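Local structure of microcin B17-processing protein McbC (Escherichia coli str. K-12 substr. MG1655, 6GRH) at residues D[120-124]-D[125-129]; D[211-214]-D[215-218]. The protein helps convert the inactive microcin B17 precursor McbA into the active peptide, as an FMN-binding oxidoreductase of the nitroreductase family. One frame throughout, in Å; residues are numbered along the deposited sequence.

Contact 1: residues D[120-124]-D[125-129]. With FMN (flavin mononucleotide), chain O; EDO (1,2-ethanediol), chain P.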
loop_
_atom_site.group_PDB
_atom_site.type_symbol
_atom_site.label_atom_id
_atom_site.label_comp_id
_atom_site.label_asym_id
_atom_site.label_seq_id
_atom_site.Cartn_x
_atom_site.Cartn_y
_atom_site.Cartn_z
ATOM N N TYR D 120 0.227 20.751 26.202
ATOM C CA TYR D 120 -0.517 19.824 25.350
ATOM C C TYR D 120 -0.015 18.418 25.681
ATOM O O TYR D 120 1.173 18.228 25.958
ATOM C CB TYR D 120 -0.374 20.174 23.859
ATOM C CG TYR D 120 1.043 20.123 23.335
ATOM C CD1 TYR D 120 1.939 21.164 23.567
ATOM C CD2 TYR D 120 1.486 19.019 22.607
ATOM C CE1 TYR D 120 3.242 21.101 23.106
ATOM C CE2 TYR D 120 2.778 18.949 22.140
ATOM C CZ TYR D 120 3.656 19.980 22.394
ATOM O OH TYR D 120 4.949 19.875 21.925
ATOM N N PRO D 121 -0.926 17.437 25.704
ATOM C CA PRO D 121 -0.524 16.064 26.007
ATOM C C PRO D 121 0.100 15.362 24.798
ATOM O O PRO D 121 0.100 15.897 23.692
ATOM C CB PRO D 121 -1.857 15.415 26.405
ATOM C CG PRO D 121 -2.845 16.091 25.504
ATOM C CD PRO D 121 -2.351 17.513 25.321
ATOM N N SER D 122 0.649 14.171 25.011
ATOM C CA SER D 122 1.232 13.378 23.918
ATOM C C SER D 122 1.224 11.903 24.289
ATOM O O SER D 122 1.554 11.545 25.430
ATOM C CB SER D 122 2.678 13.834 23.639
ATOM O OG SER D 122 3.296 13.022 22.666
ATOM N N GLY D 123 0.840 11.050 23.341
ATOM C CA GLY D 123 0.881 9.608 23.564
ATOM C C GLY D 123 2.247 9.158 24.052
ATOM O O GLY D 123 3.262 9.458 23.427
ATOM N N GLY D 124 2.257 8.483 25.196
ATOM C CA GLY D 124 3.482 7.998 25.829
ATOM C C GLY D 124 4.471 9.057 26.258
ATOM O O GLY D 124 5.621 8.736 26.531
ATOM N N ALA D 125 4.015 10.311 26.338
ATOM C CA ALA D 125 4.880 11.463 26.576
ATOM C C ALA D 125 6.090 11.520 25.623
ATOM O O ALA D 125 7.175 11.963 26.003
ATOM C CB ALA D 125 5.331 11.468 28.023
ATOM N N LEU D 126 5.890 11.081 24.387
ATOM C CA LEU D 126 6.993 10.996 23.423
ATOM C C LEU D 126 7.233 12.288 22.633
ATOM O O LEU D 126 8.362 12.534 22.182
ATOM C CB LEU D 126 6.763 9.822 22.474
ATOM C CG LEU D 126 6.718 8.472 23.198
ATOM C CD1 LEU D 126 6.293 7.397 22.218
ATOM C CD2 LEU D 126 8.060 8.137 23.840
ATOM N N TYR D 127 6.199 13.101 22.468
ATOM C CA TYR D 127 6.329 14.411 21.776
ATOM C C TYR D 127 7.131 14.354 20.466
ATOM O O TYR D 127 8.201 14.987 20.339
ATOM C CB TYR D 127 6.897 15.447 22.751
ATOM C CG TYR D 127 5.925 15.710 23.857
ATOM C CD1 TYR D 127 4.856 16.581 23.653
ATOM C CD2 TYR D 127 6.003 15.020 25.070
ATOM C CE1 TYR D 127 3.909 16.799 24.643
ATOM C CE2 TYR D 127 5.076 15.247 26.086
ATOM C CZ TYR D 127 4.021 16.135 25.864
ATOM O OH TYR D 127 3.067 16.347 26.824
ATOM N N PRO D 128 6.597 13.642 19.461
ATOM C CA PRO D 128 7.354 13.454 18.215
ATOM C C PRO D 128 7.326 14.605 17.218
ATOM O O PRO D 128 7.908 14.473 16.144
ATOM C CB PRO D 128 6.653 12.227 17.570
ATOM C CG PRO D 128 5.237 12.370 18.027
ATOM C CD PRO D 128 5.367 12.815 19.464
ATOM N N ILE D 129 6.624 15.690 17.539
ATOM C CA ILE D 129 6.437 16.789 16.627
ATOM C C ILE D 129 7.379 17.893 17.033
ATOM O O ILE D 129 7.425 18.272 18.192
ATOM C CB ILE D 129 4.974 17.304 16.647
ATOM C CG1 ILE D 129 4.022 16.184 16.302
ATOM C CG2 ILE D 129 4.783 18.516 15.731
ATOM C CD1 ILE D 129 4.307 15.490 14.987
HETATM N N1 FMN O . -2.615 7.745 28.472
HETATM C C2 FMN O . -2.890 6.463 28.829
HETATM O O2 FMN O . -2.760 6.162 30.029
HETATM N N3 FMN O . -3.292 5.529 27.933
HETATM C C4 FMN O . -3.457 5.816 26.620
HETATM O O4 FMN O . -3.838 4.947 25.805
HETATM C C4A FMN O . -3.162 7.191 26.147
HETATM N N5 FMN O . -3.287 7.558 24.850
HETATM C C5A FMN O . -3.022 8.831 24.457
HETATM C C6 FMN O . -3.175 9.173 23.116
HETATM C C7 FMN O . -2.914 10.464 22.667
HETATM C C7M FMN O . -3.085 10.802 21.206
HETATM C C8 FMN O . -2.476 11.504 23.634
HETATM C C8M FMN O . -2.195 12.902 23.162
HETATM C C9 FMN O . -2.323 11.180 24.983
HETATM C C9A FMN O . -2.580 9.872 25.445
HETATM N N10 FMN O . -2.438 9.500 26.812
HETATM C C10 FMN O . -2.722 8.163 27.184
HETATM C "C1'" FMN O . -2.018 10.452 27.848
HETATM C "C2'" FMN O . -0.510 10.578 27.849
HETATM O "O2'" FMN O . 0.068 9.360 28.359
HETATM C "C3'" FMN O . -0.096 11.815 28.654
HETATM O "O3'" FMN O . -0.537 13.001 27.981
HETATM C "C4'" FMN O . 1.410 11.904 28.881
HETATM O "O4'" FMN O . 1.839 10.782 29.654
HETATM C "C5'" FMN O . 1.844 13.164 29.626
HETATM O "O5'" FMN O . 1.170 13.222 30.881
HETATM P P FMN O . 0.245 14.472 31.267
HETATM O O1P FMN O . -0.862 14.530 30.240
HETATM O O2P FMN O . -0.264 14.104 32.647
HETATM O O3P FMN O . 1.225 15.603 31.233
HETATM C C1 EDO P . 0.900 5.588 28.261
HETATM O O1 EDO P . 2.287 5.817 28.036
HETATM C C2 EDO P . 0.171 5.892 26.975
HETATM O O2 EDO P . 0.289 7.281 26.643
HETATM O O HOH W 1 5.691 17.685 20.396
#
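The ring of Tyr127 takes Ser122 over one face and turns an edge to Tyr120. From CB, with CG anti to its own carbonyl carbon (chi1 -66°), the ring turns back over the preceding residues. Ser122 CB sits almost centrally over the face, 3.3 Å from the ring centroid, a CH-pi contact. On the side nearer Tyr120, CD1 meets Tyr120 CE2 at 3.5 Å; the pair is offset edge-to-face, the edge of Tyr127 directed at the face of Tyr120 and the planes 82° apart. At the tip, OH donates to Tyr120 O at 2.8 Å, in the carbonyl plane. Between the two tyrosines the chain makes a type II beta turn, closed by Ala125 N to Ser122 O (2.9 Å), with Gly123 and Gly124 at its corners. It forms part of the FMN pocket of the nitroreductase fold: Pro121 CB comes within 3.2 Å of the ribityl O3', and Gly123 N within 3.4 Å of C8 of the flavin. A chi1 of 175° swings Ser122 OG away from its own N toward Tyr127 N, from which it accepts at 2.9 Å; it also bonds Glu213 of helix 204-227. The Tyr120 hydroxyl, bonded to Arg118, donates to a water that bridges to Ile129 O.

Contact 2: residues D[211-214]-D[215-218]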
loop_
_atom_site.group_PDB
_atom_site.type_symbol
_atom_site.label_atom_id
_atom_site.label_comp_id
_atom_site.label_asym_id
_atom_site.label_seq_id
_atom_site.Cartn_x
_atom_site.Cartn_y
_atom_site.Cartn_z
ATOM N N LEU D 211 -0.033 13.040 14.235
ATOM C CA LEU D 211 -0.836 14.003 13.463
ATOM C C LEU D 211 -1.841 14.733 14.349
ATOM O O LEU D 211 -1.965 15.925 14.259
ATOM C CB LEU D 211 -1.525 13.326 12.261
ATOM C CG LEU D 211 -0.692 13.335 10.977
ATOM C CD1 LEU D 211 0.706 12.768 11.117
ATOM C CD2 LEU D 211 -1.409 12.557 9.888
ATOM N N MET D 212 -2.500 14.009 15.250
ATOM C CA MET D 212 -3.375 14.632 16.221
ATOM C C MET D 212 -2.624 15.597 17.135
ATOM O O MET D 212 -3.083 16.709 17.384
ATOM C CB MET D 212 -4.179 13.574 17.002
ATOM C CG MET D 212 -5.171 12.868 16.097
ATOM S SD MET D 212 -6.211 11.668 16.939
ATOM C CE MET D 212 -5.031 10.499 17.564
ATOM N N GLU D 213 -1.447 15.203 17.579
ATOM C CA GLU D 213 -0.638 16.059 18.404
ATOM C C GLU D 213 -0.301 17.379 17.741
ATOM O O GLU D 213 -0.343 18.406 18.377
ATOM C CB GLU D 213 0.625 15.337 18.825
ATOM C CG GLU D 213 1.586 16.162 19.640
ATOM C CD GLU D 213 2.769 15.332 20.094
ATOM O OE1 GLU D 213 2.537 14.145 20.487
ATOM O OE2 GLU D 213 3.919 15.870 20.048
ATOM N N THR D 214 -0.012 17.344 16.461
ATOM C CA THR D 214 0.246 18.554 15.678
ATOM C C THR D 214 -0.906 19.559 15.746
ATOM O O THR D 214 -0.684 20.746 15.915
ATOM C CB THR D 214 0.547 18.159 14.228
ATOM O OG1 THR D 214 1.647 17.231 14.244
ATOM C CG2 THR D 214 0.898 19.357 13.397
ATOM N N GLY D 215 -2.139 19.041 15.667
ATOM C CA GLY D 215 -3.324 19.847 15.778
ATOM C C GLY D 215 -3.490 20.435 17.164
ATOM O O GLY D 215 -3.901 21.603 17.282
ATOM N N SER D 216 -3.160 19.661 18.222
ATOM C CA SER D 216 -3.193 20.232 19.565
ATOM C C SER D 216 -2.188 21.384 19.698
ATOM O O SER D 216 -2.419 22.376 20.442
ATOM C CB SER D 216 -2.966 19.164 20.664
ATOM O OG SER D 216 -1.632 18.709 20.670
ATOM N N MET D 217 -1.068 21.262 19.006
ATOM C CA MET D 217 -0.028 22.283 19.080
ATOM C C MET D 217 -0.435 23.548 18.349
ATOM O O MET D 217 -0.374 24.632 18.930
ATOM C CB MET D 217 1.309 21.766 18.583
ATOM C CG MET D 217 1.825 20.644 19.453
ATOM S SD MET D 217 3.177 19.761 18.684
ATOM C CE MET D 217 4.438 21.027 18.710
ATOM N N TYR D 218 -0.865 23.446 17.093
ATOM C CA TYR D 218 -1.238 24.675 16.399
ATOM C C TYR D 218 -2.472 25.339 17.027
ATOM O O TYR D 218 -2.629 26.559 16.931
ATOM C CB TYR D 218 -1.349 24.511 14.881
ATOM C CG TYR D 218 -2.513 23.730 14.298
ATOM C CD1 TYR D 218 -3.831 24.105 14.508
ATOM C CD2 TYR D 218 -2.272 22.656 13.437
ATOM C CE1 TYR D 218 -4.875 23.387 13.926
ATOM C CE2 TYR D 218 -3.307 21.941 12.840
ATOM C CZ TYR D 218 -4.604 22.313 13.076
ATOM O OH TYR D 218 -5.628 21.591 12.506
#
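Ser216 and Met217 both close on the carbonyl of Glu213, one helical turn earlier in helix 204-227. Ser216 OG donates to Glu213 O at 2.6 Å; its chi1 of 71° places the hydroxyl between the backbone N and carbonyl carbon, where it can fold back against the preceding turn. Met217 N donates to the same oxygen at 3.0 Å, the regular helical bond, and Met217 CG presses on it too, at 3.3 Å. Farther along, Met217 SD lies 4.0 Å from CG of the extended Glu213 side chain, which it crosses at an angle. Tyr218, which touches a bound FMN, packs closely as well: CD2 reaches 3.5 Å from Thr214 O, while Gly215 CA lies 3.6 Å above one ring face, toward the rim.

The looser part is the start of the segment. The side chains of Leu211 and Met212 leave the backbone away from 215-218, and the bond from Gly215 N to Leu211 O is weak. Here the helix lies between sheet and dimer partner: Leu211 packs on Leu257 and on Leu211 of the second subunit, Met212 on Tyr218 of the second subunit, and Thr214 and Met217 on Tyr191. Thr214 OG1 turns back to Ala210 O. Both hydroxyls, of Ser216 and Thr214, thus find a carbonyl within their own helix, which probably lowers the cost of burying them, whereas Glu213 OE1 is hydrogen-bonded to Ser122, in the loop.

In the fold
Both contacts are buried and both reach the second subunit, but contact 2 is the more central, about 8 Å from the centre of the chain against 16 Å for contact 1 (both measured from contact centres). Contact 1 is an irregular loop leading into strand 129-135, held by turn bonds and aromatic packing beside the flavin; contact 2 is regular helix, with repeating backbone bonds, and its Tyr218 touches a different FMN molecule from the one lying against 120-125. Their centres are 10 Å apart and they meet at the Ser122-Glu213 joint, beside which Pro128 and Ile129 pack on Glu213 and Thr214. The FMN-binding loop thus lies directly on the helix, and both border the second subunit.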